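Local coordinates for similar to hydroxylamine oxidoreductase (Kuenenia stuttgartiensis, PDB 6H5L), which probably works as a multi-heme c oxidoreductase related to hydroxylamine oxidoreductase, within an anammox reductase complex that carries electrons along an extended heme pathway, at residues V221-P226 and F262-L266; P13-Y17 and T145-C149; R343-L347 and L363-D367. One frame throughout, in Å; residues are numbered along the deposited sequence.

Contact 1: V221-P226 and F262-L266; sequences VEGRQP and FTKPL. With HEC (heme c), chain G.
Arg224 and Phe262 supply the two flat groups of this contact. One face of the Arg224 guanidinium lies under the 262-266 loop: the Lys264 carbonyl oxygen sits 3.3 Å above the plane toward the rim, at an angle too poor for a hydrogen bond from Arg224 NE, and Pro265 N stands over the centre. Two partners meet the edge close to the plane. On the NE side Phe262 O takes two bonds at once, Arg224 NE to Phe262 O at 2.8 Å with an N-H...O angle of 154°, and Arg224 NH2 to Phe262 O at 3.1 Å and more bent. At the far end, Arg224 NH1 donates to O2D of heme c (chain G) at 2.8 Å. The bend at chi3 (-85°) turns the planar group so that it can wedge between the loop and the propionate.

The Phe262 ring takes Gln225 on one face, with CB 4.2 Å from the ring centroid in a CH-pi contact, while the Gln225 amide stands steeply to the ring plane. Pro226 CD approaches the ring obliquely near CZ. Beside the ring, Val221 CG1 packs on Phe262 CB at 3.7 Å, the two side chains crossing at about a right angle; Tyr275 also meets the ring.

The loop serves the heme directly as well, through Leu266 N to O2D at 3.0 Å. O2D thus collects one charged and one backbone donor, and the arginine's positive charge probably stabilises an ionised propionate. Tyr108 OH also bonds to this heme. An arginine and a main-chain N-H closing on a propionate form a familiar heme-binding arrangement, here built where helix 220-224 meets the loop ahead of helix 280-285.

Contact 2: P13-Y17 and T145-C149; sequences PPDLY and TGEVC. With HEC (heme c), chain E.
The one hydrogen bond between the segments runs from Leu16 N to Glu147 OE2, 2.9 Å long and fairly straight at 158°. It reaches the oxygen on its anti side, 19° out of the carboxylate plane. Glu147 gets there because its CG stands anti to the carbonyl carbon (chi1 -53°) and the chain then runs out extended from the helix toward the loop.

Charge contributes differently. Asp15 OD1 lies 3.4 Å from Glu147 OE2, two acceptors side by side with no bond between them. Lys29 forms a salt bridge with Asp15 and a long, weak ion pair with Glu147, so it probably eases the repulsion.

Apolar packing follows the stem of the glutamate: Leu16 CG rests 3.8 Å from Glu147 CG. Pro14 turns its ring to the helix backbone, with its CB 3.7 Å from Glu147 O.

Within 145-149, Thr145 is the N-cap, its OG1 accepting a weak bond from Glu147 N. Covalent chemistry follows at Cys149, first cysteine of a CxxCH motif, whose SG is joined to CAB of heme c (chain E) by a 1.8 Å thioether bond.

Around this, Pro14 and Leu16 lean on Phe157 and Tyr17 packs against Tyr24, so the N-terminal loop lies against helices 154-161 and 22-28, while Thr145 and Glu147, at the start of heme-bearing helix 146-152, touch Asn57 of helix 56-59.

Contact 3: R343-L347 and L363-D367; sequences RSYWL and LKSLD. With HEC (heme c), chain I.
Arg343 meets Asp367 in a bidentate, end-on salt bridge, the tight part of the contact. Arg343 NH1 bonds to Asp367 OD2 at 2.7 Å, and Arg343 NH2 to Asp367 OD1 at 2.9 Å, almost perfectly straight and on the syn lone pair. The two planes are only 16° apart. Bends at chi2 and chi3 (58° and 51°) fold the arginine back over Leu363, whose CB lies over one face of the guanidinium; Arg343 CD touches Leu363 CD1 at 3.6 Å. That same methyl packs against Leu347 CD2 at 3.9 Å.

The axes of the two short, roughly antiparallel helical segments come no closer than 12.4 Å, so long side chains have to bridge the space between them. Lys364 lies on the exposed side, its amine in a long, weak ion pair with Asp360. Trp346 barely meets the other helix; it presents one ring face to methyl CMD of heme c (chain I), and its NE1 bonds to Lys299 O.

A leucine in place of Arg343 would probably leave the buried Asp367 carboxylate without its charged mate. The chemistry suggests a charge-neutralised pair locking two helices together beside a heme propionate.

Overall arrangement
Along the chain the three contacts follow one another without interleaving: contact 2 closes at 149, contact 1 runs from 221 to 266, and contact 3 from 343 to 367. None touches another. Centres of contacts 1 and 2 are 24 Å apart and those of 1 and 3 are 25 Å apart, while 2 and 3 are separated by 35 Å. No helix is shared: contact 2 uses helix 146-152, contact 1 helix 220-224, and contact 3 joins helices 337-350 and 356-389. Contacts 1 and 3 lie wholly in the multi-heme cytochrome region, as does 145-149 of contact 2. Each is built round a different heme and lies near a second one, so this largely helical fold is fastened locally at separate hemes, consistent with electron transfer between them.

Contact 1: V221-P226 and F262-L266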
# COMPACT_ATOMS: atom_id res chain seq x y z
N VAL A 221 24.32 -9.93 11.94
CA VAL A 221 23.72 -10.59 10.79
C VAL A 221 24.79 -11.11 9.85
O VAL A 221 24.72 -12.24 9.35
CB VAL A 221 22.75 -9.63 10.07
CG1 VAL A 221 22.28 -10.23 8.75
CG2 VAL A 221 21.56 -9.30 10.96
N GLU A 222 25.82 -10.30 9.60
CA GLU A 222 26.89 -10.74 8.70
C GLU A 222 27.75 -11.82 9.35
O GLU A 222 28.24 -12.72 8.66
CB GLU A 222 27.75 -9.54 8.29
CG GLU A 222 28.80 -9.88 7.25
CD GLU A 222 29.88 -8.83 7.16
OE1 GLU A 222 29.55 -7.63 7.02
OE2 GLU A 222 31.07 -9.20 7.26
N GLY A 223 27.96 -11.73 10.66
CA GLY A 223 28.75 -12.74 11.34
C GLY A 223 28.10 -14.11 11.35
O GLY A 223 28.79 -15.13 11.43
N ARG A 224 26.77 -14.16 11.27
CA ARG A 224 26.04 -15.41 11.32
C ARG A 224 25.84 -16.06 9.95
O ARG A 224 25.45 -17.23 9.89
CB ARG A 224 24.67 -15.19 11.99
CG ARG A 224 24.77 -14.92 13.48
CD ARG A 224 23.40 -14.96 14.14
NE ARG A 224 22.70 -13.68 14.07
CZ ARG A 224 22.65 -12.80 15.07
NH1 ARG A 224 23.26 -13.06 16.21
NH2 ARG A 224 21.98 -11.67 14.92
N GLN A 225 26.10 -15.33 8.86
CA GLN A 225 25.93 -16.05 7.60
C GLN A 225 27.21 -16.79 7.23
O GLN A 225 28.31 -16.33 7.54
CB GLN A 225 25.53 -15.09 6.48
CG GLN A 225 25.99 -13.66 6.67
CD GLN A 225 25.19 -12.68 5.84
OE1 GLN A 225 23.99 -12.89 5.60
NE2 GLN A 225 25.83 -11.61 5.40
N PRO A 226 27.07 -17.95 6.58
CA PRO A 226 28.25 -18.80 6.32
C PRO A 226 29.37 -18.11 5.55
O PRO A 226 30.54 -18.48 5.72
CB PRO A 226 27.66 -19.97 5.52
CG PRO A 226 26.25 -20.05 5.95
CD PRO A 226 25.82 -18.63 6.21
N PHE A 262 18.55 -14.02 9.84
CA PHE A 262 19.85 -13.87 10.47
C PHE A 262 19.86 -12.78 11.54
O PHE A 262 20.91 -12.57 12.17
CB PHE A 262 20.92 -13.57 9.42
CG PHE A 262 21.26 -14.75 8.55
CD1 PHE A 262 21.93 -15.84 9.08
CD2 PHE A 262 20.92 -14.76 7.21
CE1 PHE A 262 22.25 -16.93 8.29
CE2 PHE A 262 21.23 -15.85 6.41
CZ PHE A 262 21.90 -16.93 6.96
N THR A 263 18.74 -12.10 11.77
CA THR A 263 18.66 -11.14 12.86
C THR A 263 18.50 -11.81 14.21
O THR A 263 18.74 -11.16 15.24
CB THR A 263 17.49 -10.17 12.63
OG1 THR A 263 16.25 -10.88 12.72
CG2 THR A 263 17.60 -9.51 11.26
N LYS A 264 18.11 -13.08 14.24
CA LYS A 264 17.90 -13.80 15.49
C LYS A 264 19.20 -14.43 15.95
O LYS A 264 19.90 -15.07 15.15
CB LYS A 264 16.84 -14.88 15.31
CG LYS A 264 15.55 -14.39 14.67
CD LYS A 264 14.54 -15.51 14.49
CE LYS A 264 13.60 -15.62 15.68
NZ LYS A 264 12.48 -16.57 15.41
N PRO A 265 19.58 -14.27 17.22
CA PRO A 265 20.73 -15.01 17.75
C PRO A 265 20.52 -16.51 17.63
O PRO A 265 19.39 -17.00 17.51
CB PRO A 265 20.81 -14.56 19.21
CG PRO A 265 19.47 -13.94 19.51
CD PRO A 265 19.00 -13.36 18.22
N LEU A 266 21.63 -17.24 17.67
CA LEU A 266 21.60 -18.67 17.36
C LEU A 266 20.69 -19.43 18.32
O LEU A 266 19.99 -20.37 17.91
CB LEU A 266 23.02 -19.24 17.39
CG LEU A 266 23.95 -18.73 16.30
CD1 LEU A 266 25.39 -19.10 16.61
CD2 LEU A 266 23.53 -19.27 14.95
FE HEC G . 31.58 -12.09 17.45
CHA HEC G . 28.17 -12.12 17.90
CHB HEC G . 31.82 -9.45 19.63
CHC HEC G . 35.03 -12.36 17.42
CHD HEC G . 31.38 -14.43 14.99
NA HEC G . 30.25 -10.98 18.55
C1A HEC G . 28.88 -11.17 18.60
C2A HEC G . 28.32 -10.21 19.52
C3A HEC G . 29.32 -9.47 20.00
C4A HEC G . 30.56 -9.94 19.40
CMA HEC G . 29.17 -8.32 21.02
CAA HEC G . 26.82 -10.07 19.87
CBA HEC G . 26.16 -8.99 19.03
CGA HEC G . 24.70 -8.89 19.42
O1A HEC G . 24.17 -9.85 20.03
O2A HEC G . 24.07 -7.85 19.10
NB HEC G . 33.14 -11.05 18.30
C1B HEC G . 33.00 -10.08 19.29
C2B HEC G . 34.30 -9.86 19.88
C3B HEC G . 35.19 -10.66 19.27
C4B HEC G . 34.48 -11.42 18.26
CMB HEC G . 34.58 -8.86 21.02
CAB HEC G . 36.70 -10.78 19.56
CBB HEC G . 36.94 -11.50 20.91
NC HEC G . 32.95 -13.19 16.40
C1C HEC G . 34.33 -13.16 16.55
C2C HEC G . 34.89 -14.21 15.73
C3C HEC G . 33.90 -14.69 14.97
C4C HEC G . 32.65 -14.12 15.43
CMC HEC G . 36.40 -14.40 15.49
CAC HEC G . 34.04 -15.78 13.88
CBC HEC G . 34.43 -17.13 14.53
ND HEC G . 30.01 -13.07 16.54
C1D HEC G . 30.19 -14.11 15.63
C2D HEC G . 28.93 -14.79 15.46
C3D HEC G . 27.93 -14.07 16.36
C4D HEC G . 28.69 -13.02 17.00
CMD HEC G . 28.64 -16.00 14.55
CAD HEC G . 26.44 -14.40 16.57
CBD HEC G . 26.30 -15.03 17.96
CGD HEC G . 24.98 -15.73 18.11
O1D HEC G . 24.81 -16.47 19.11
O2D HEC G . 24.09 -15.55 17.24

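Contact 2: P13-Y17 and T145-C149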
# COMPACT_ATOMS: atom_id res chain seq x y z
N PRO A 13 40.87 -6.31 33.89
CA PRO A 13 40.66 -5.88 32.51
C PRO A 13 40.87 -7.03 31.56
O PRO A 13 41.65 -7.97 31.84
CB PRO A 13 41.71 -4.78 32.32
CG PRO A 13 42.73 -5.02 33.39
CD PRO A 13 41.96 -5.58 34.54
N PRO A 14 40.19 -7.03 30.41
CA PRO A 14 40.30 -8.15 29.47
C PRO A 14 41.73 -8.34 29.00
O PRO A 14 42.40 -7.40 28.59
CB PRO A 14 39.37 -7.74 28.32
CG PRO A 14 38.43 -6.75 28.93
CD PRO A 14 39.22 -6.01 29.96
N ASP A 15 42.19 -9.59 29.06
CA ASP A 15 43.55 -9.96 28.71
C ASP A 15 43.51 -11.20 27.83
O ASP A 15 43.14 -12.29 28.29
CB ASP A 15 44.39 -10.21 29.97
CG ASP A 15 45.82 -10.59 29.65
OD1 ASP A 15 46.44 -9.92 28.80
OD2 ASP A 15 46.32 -11.56 30.26
N LEU A 16 43.90 -11.04 26.56
CA LEU A 16 43.95 -12.17 25.64
C LEU A 16 44.99 -13.20 26.06
O LEU A 16 44.86 -14.38 25.71
CB LEU A 16 44.25 -11.69 24.22
CG LEU A 16 43.08 -11.17 23.37
CD1 LEU A 16 43.60 -10.57 22.07
CD2 LEU A 16 42.10 -12.30 23.09
N TYR A 17 46.02 -12.78 26.79
CA TYR A 17 47.13 -13.65 27.16
C TYR A 17 47.04 -14.12 28.60
O TYR A 17 48.07 -14.34 29.25
CB TYR A 17 48.46 -12.94 26.91
CG TYR A 17 48.68 -12.62 25.45
CD1 TYR A 17 48.15 -11.47 24.88
CD2 TYR A 17 49.41 -13.48 24.63
CE1 TYR A 17 48.34 -11.19 23.54
CE2 TYR A 17 49.61 -13.20 23.30
CZ TYR A 17 49.07 -12.05 22.76
OH TYR A 17 49.27 -11.78 21.42
N THR A 145 42.51 -4.13 19.56
CA THR A 145 42.52 -5.57 19.66
C THR A 145 41.25 -6.04 20.35
O THR A 145 40.40 -5.24 20.76
CB THR A 145 43.75 -6.07 20.41
OG1 THR A 145 43.73 -5.54 21.74
CG2 THR A 145 45.02 -5.61 19.71
N GLY A 146 41.11 -7.36 20.50
CA GLY A 146 39.99 -7.93 21.21
C GLY A 146 39.91 -7.50 22.65
O GLY A 146 38.83 -7.55 23.26
N GLU A 147 41.04 -7.06 23.22
CA GLU A 147 41.06 -6.58 24.60
C GLU A 147 40.29 -5.28 24.76
O GLU A 147 39.68 -5.05 25.81
CB GLU A 147 42.51 -6.42 25.06
CG GLU A 147 43.36 -7.68 24.84
CD GLU A 147 44.75 -7.56 25.42
OE1 GLU A 147 45.26 -6.42 25.49
OE2 GLU A 147 45.33 -8.60 25.82
N VAL A 148 40.31 -4.42 23.74
CA VAL A 148 39.49 -3.21 23.78
C VAL A 148 38.02 -3.58 23.62
O VAL A 148 37.16 -3.09 24.36
CB VAL A 148 39.94 -2.22 22.69
CG1 VAL A 148 38.98 -1.04 22.61
CG2 VAL A 148 41.35 -1.74 22.97
N CYS A 149 37.71 -4.44 22.65
CA CYS A 149 36.33 -4.89 22.45
C CYS A 149 35.79 -5.58 23.70
O CYS A 149 34.64 -5.36 24.08
CB CYS A 149 36.26 -5.83 21.25
SG CYS A 149 37.18 -5.30 19.79
FE HEC E . 30.49 -3.37 20.11
CHA HEC E . 27.24 -3.59 19.10
CHB HEC E . 31.32 -5.97 18.02
CHC HEC E . 33.82 -2.91 20.83
CHD HEC E . 29.64 -1.35 22.74
NA HEC E . 29.47 -4.55 18.78
C1A HEC E . 28.11 -4.51 18.54
C2A HEC E . 27.79 -5.59 17.63
C3A HEC E . 28.92 -6.24 17.34
C4A HEC E . 30.00 -5.60 18.06
CMA HEC E . 29.06 -7.46 16.40
CAA HEC E . 26.39 -5.94 17.06
CBA HEC E . 25.86 -4.77 16.24
CGA HEC E . 24.83 -5.25 15.25
O1A HEC E . 24.66 -6.49 15.11
O2A HEC E . 24.17 -4.39 14.60
NB HEC E . 32.25 -4.34 19.60
C1B HEC E . 32.36 -5.26 18.58
C2B HEC E . 33.76 -5.35 18.21
C3B HEC E . 34.45 -4.51 18.99
C4B HEC E . 33.51 -3.85 19.88
CMB HEC E . 34.31 -6.28 17.11
CAB HEC E . 35.97 -4.25 18.97
CBB HEC E . 36.37 -3.51 17.67
NC HEC E . 31.54 -2.36 21.55
C1C HEC E . 32.91 -2.23 21.62
C2C HEC E . 33.22 -1.13 22.51
C3C HEC E . 32.08 -0.85 23.17
C4C HEC E . 30.99 -1.52 22.49
CMC HEC E . 34.64 -0.84 23.05
CAC HEC E . 31.90 0.18 24.31
CBC HEC E . 31.91 1.62 23.75
ND HEC E . 28.72 -2.57 20.80
C1D HEC E . 28.60 -1.79 21.95
C2D HEC E . 27.20 -1.52 22.18
C3D HEC E . 26.45 -2.22 21.04
C4D HEC E . 27.47 -2.85 20.23
CMD HEC E . 26.60 -0.70 23.34
CAD HEC E . 24.92 -2.25 20.81
CBD HEC E . 24.29 -3.33 21.69
CGD HEC E . 24.82 -4.69 21.32
O1D HEC E . 25.69 -5.21 22.05
O2D HEC E . 24.36 -5.24 20.28

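Contact 3: R343-L347 and L363-D367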
# COMPACT_ATOMS: atom_id res chain seq x y z
N ARG A 343 30.50 -36.25 20.45
CA ARG A 343 29.69 -36.79 19.36
C ARG A 343 28.21 -36.69 19.68
O ARG A 343 27.39 -36.42 18.79
CB ARG A 343 30.10 -38.25 19.09
CG ARG A 343 29.20 -39.00 18.12
CD ARG A 343 29.12 -38.31 16.77
NE ARG A 343 30.44 -38.01 16.22
CZ ARG A 343 31.20 -38.88 15.57
NH1 ARG A 343 30.78 -40.13 15.39
NH2 ARG A 343 32.39 -38.52 15.11
N SER A 344 27.84 -36.88 20.95
CA SER A 344 26.44 -36.74 21.34
C SER A 344 25.96 -35.30 21.20
O SER A 344 24.80 -35.07 20.85
CB SER A 344 26.23 -37.23 22.78
OG SER A 344 26.83 -36.34 23.71
N TYR A 345 26.84 -34.33 21.47
CA TYR A 345 26.47 -32.93 21.25
C TYR A 345 26.22 -32.66 19.78
O TYR A 345 25.30 -31.92 19.43
CB TYR A 345 27.56 -32.01 21.79
CG TYR A 345 27.94 -32.24 23.24
CD1 TYR A 345 27.05 -32.81 24.14
CD2 TYR A 345 29.20 -31.89 23.70
CE1 TYR A 345 27.40 -33.02 25.46
CE2 TYR A 345 29.57 -32.11 25.02
CZ TYR A 345 28.66 -32.67 25.89
OH TYR A 345 29.02 -32.88 27.20
N TRP A 346 27.04 -33.24 18.90
CA TRP A 346 26.78 -33.14 17.46
C TRP A 346 25.43 -33.74 17.11
O TRP A 346 24.68 -33.16 16.32
CB TRP A 346 27.89 -33.85 16.68
CG TRP A 346 29.18 -33.10 16.60
CD1 TRP A 346 30.34 -33.41 17.25
CD2 TRP A 346 29.46 -31.93 15.83
NE1 TRP A 346 31.32 -32.50 16.93
CE2 TRP A 346 30.80 -31.58 16.06
CE3 TRP A 346 28.70 -31.14 14.96
CZ2 TRP A 346 31.40 -30.48 15.45
CZ3 TRP A 346 29.29 -30.05 14.36
CH2 TRP A 346 30.63 -29.73 14.61
N LEU A 347 25.10 -34.89 17.69
CA LEU A 347 23.84 -35.55 17.38
C LEU A 347 22.65 -34.73 17.84
O LEU A 347 21.56 -34.83 17.25
CB LEU A 347 23.81 -36.94 18.01
CG LEU A 347 24.79 -37.95 17.39
CD1 LEU A 347 24.74 -39.29 18.12
CD2 LEU A 347 24.49 -38.13 15.91
N LEU A 363 27.63 -39.90 10.85
CA LEU A 363 28.85 -39.53 11.56
C LEU A 363 29.72 -40.75 11.86
O LEU A 363 30.95 -40.63 11.92
CB LEU A 363 28.51 -38.78 12.84
CG LEU A 363 27.86 -37.41 12.62
CD1 LEU A 363 27.52 -36.74 13.94
CD2 LEU A 363 28.75 -36.52 11.77
N LYS A 364 29.10 -41.92 12.05
CA LYS A 364 29.88 -43.15 12.16
C LYS A 364 30.58 -43.49 10.85
O LYS A 364 31.66 -44.09 10.86
CB LYS A 364 28.98 -44.30 12.61
CG LYS A 364 28.84 -44.41 14.12
CD LYS A 364 27.51 -45.01 14.52
CE LYS A 364 27.31 -46.41 13.97
NZ LYS A 364 25.97 -46.95 14.34
N SER A 365 29.99 -43.10 9.71
CA SER A 365 30.67 -43.27 8.44
C SER A 365 31.83 -42.28 8.29
O SER A 365 32.84 -42.60 7.66
CB SER A 365 29.69 -43.11 7.28
OG SER A 365 28.64 -44.06 7.37
N LEU A 366 31.68 -41.08 8.85
CA LEU A 366 32.81 -40.15 8.91
C LEU A 366 33.98 -40.75 9.67
O LEU A 366 35.14 -40.62 9.26
CB LEU A 366 32.37 -38.83 9.54
CG LEU A 366 33.49 -37.87 9.96
CD1 LEU A 366 34.25 -37.36 8.75
CD2 LEU A 366 32.94 -36.72 10.79
N ASP A 367 33.69 -41.41 10.80
CA ASP A 367 34.75 -42.07 11.56
C ASP A 367 35.39 -43.19 10.75
O ASP A 367 36.62 -43.33 10.75
CB ASP A 367 34.18 -42.62 12.87
CG ASP A 367 33.60 -41.54 13.76
OD1 ASP A 367 34.09 -40.39 13.69
OD2 ASP A 367 32.67 -41.84 14.53
FE HEC I . 32.09 -28.03 9.87
CHA HEC I . 34.34 -30.30 10.95
CHB HEC I . 34.61 -25.73 9.35
CHC HEC I . 29.85 -25.82 8.49
CHD HEC I . 29.45 -29.97 10.96
NA HEC I . 34.12 -28.04 10.01
C1A HEC I . 34.81 -29.04 10.67
C2A HEC I . 36.12 -28.51 11.00
C3A HEC I . 36.19 -27.26 10.56
C4A HEC I . 34.94 -26.93 9.93
CMA HEC I . 37.41 -26.31 10.70
CAA HEC I . 37.23 -29.28 11.73
CBA HEC I . 37.03 -29.10 13.23
CGA HEC I . 36.27 -30.28 13.77
O1A HEC I . 35.12 -30.07 14.25
O2A HEC I . 36.79 -31.42 13.71
NB HEC I . 32.20 -26.10 9.12
C1B HEC I . 33.36 -25.39 8.89
C2B HEC I . 33.04 -24.23 8.09
C3B HEC I . 31.72 -24.25 7.85
C4B HEC I . 31.17 -25.43 8.49
CMB HEC I . 34.04 -23.15 7.63
CAB HEC I . 30.93 -23.21 7.04
CBB HEC I . 31.35 -23.20 5.55
NC HEC I . 30.03 -27.89 9.80
C1C HEC I . 29.32 -26.94 9.10
C2C HEC I . 27.95 -27.41 8.96
C3C HEC I . 27.81 -28.46 9.77
C4C HEC I . 29.13 -28.85 10.23
CMC HEC I . 26.79 -26.54 8.43
CAC HEC I . 26.50 -29.23 10.04
CBC HEC I . 26.05 -29.99 8.78
ND HEC I . 31.91 -29.86 10.83
C1D HEC I . 30.71 -30.49 11.14
C2D HEC I . 31.01 -31.80 11.69
C3D HEC I . 32.54 -31.90 11.68
C4D HEC I . 33.01 -30.65 11.13
CMD HEC I . 30.01 -32.87 12.17
CAD HEC I . 33.39 -33.09 12.17
CBD HEC I . 33.49 -33.00 13.69
CGD HEC I . 34.36 -34.09 14.23
O1D HEC I . 33.87 -35.25 14.36
O2D HEC I . 35.55 -33.81 14.54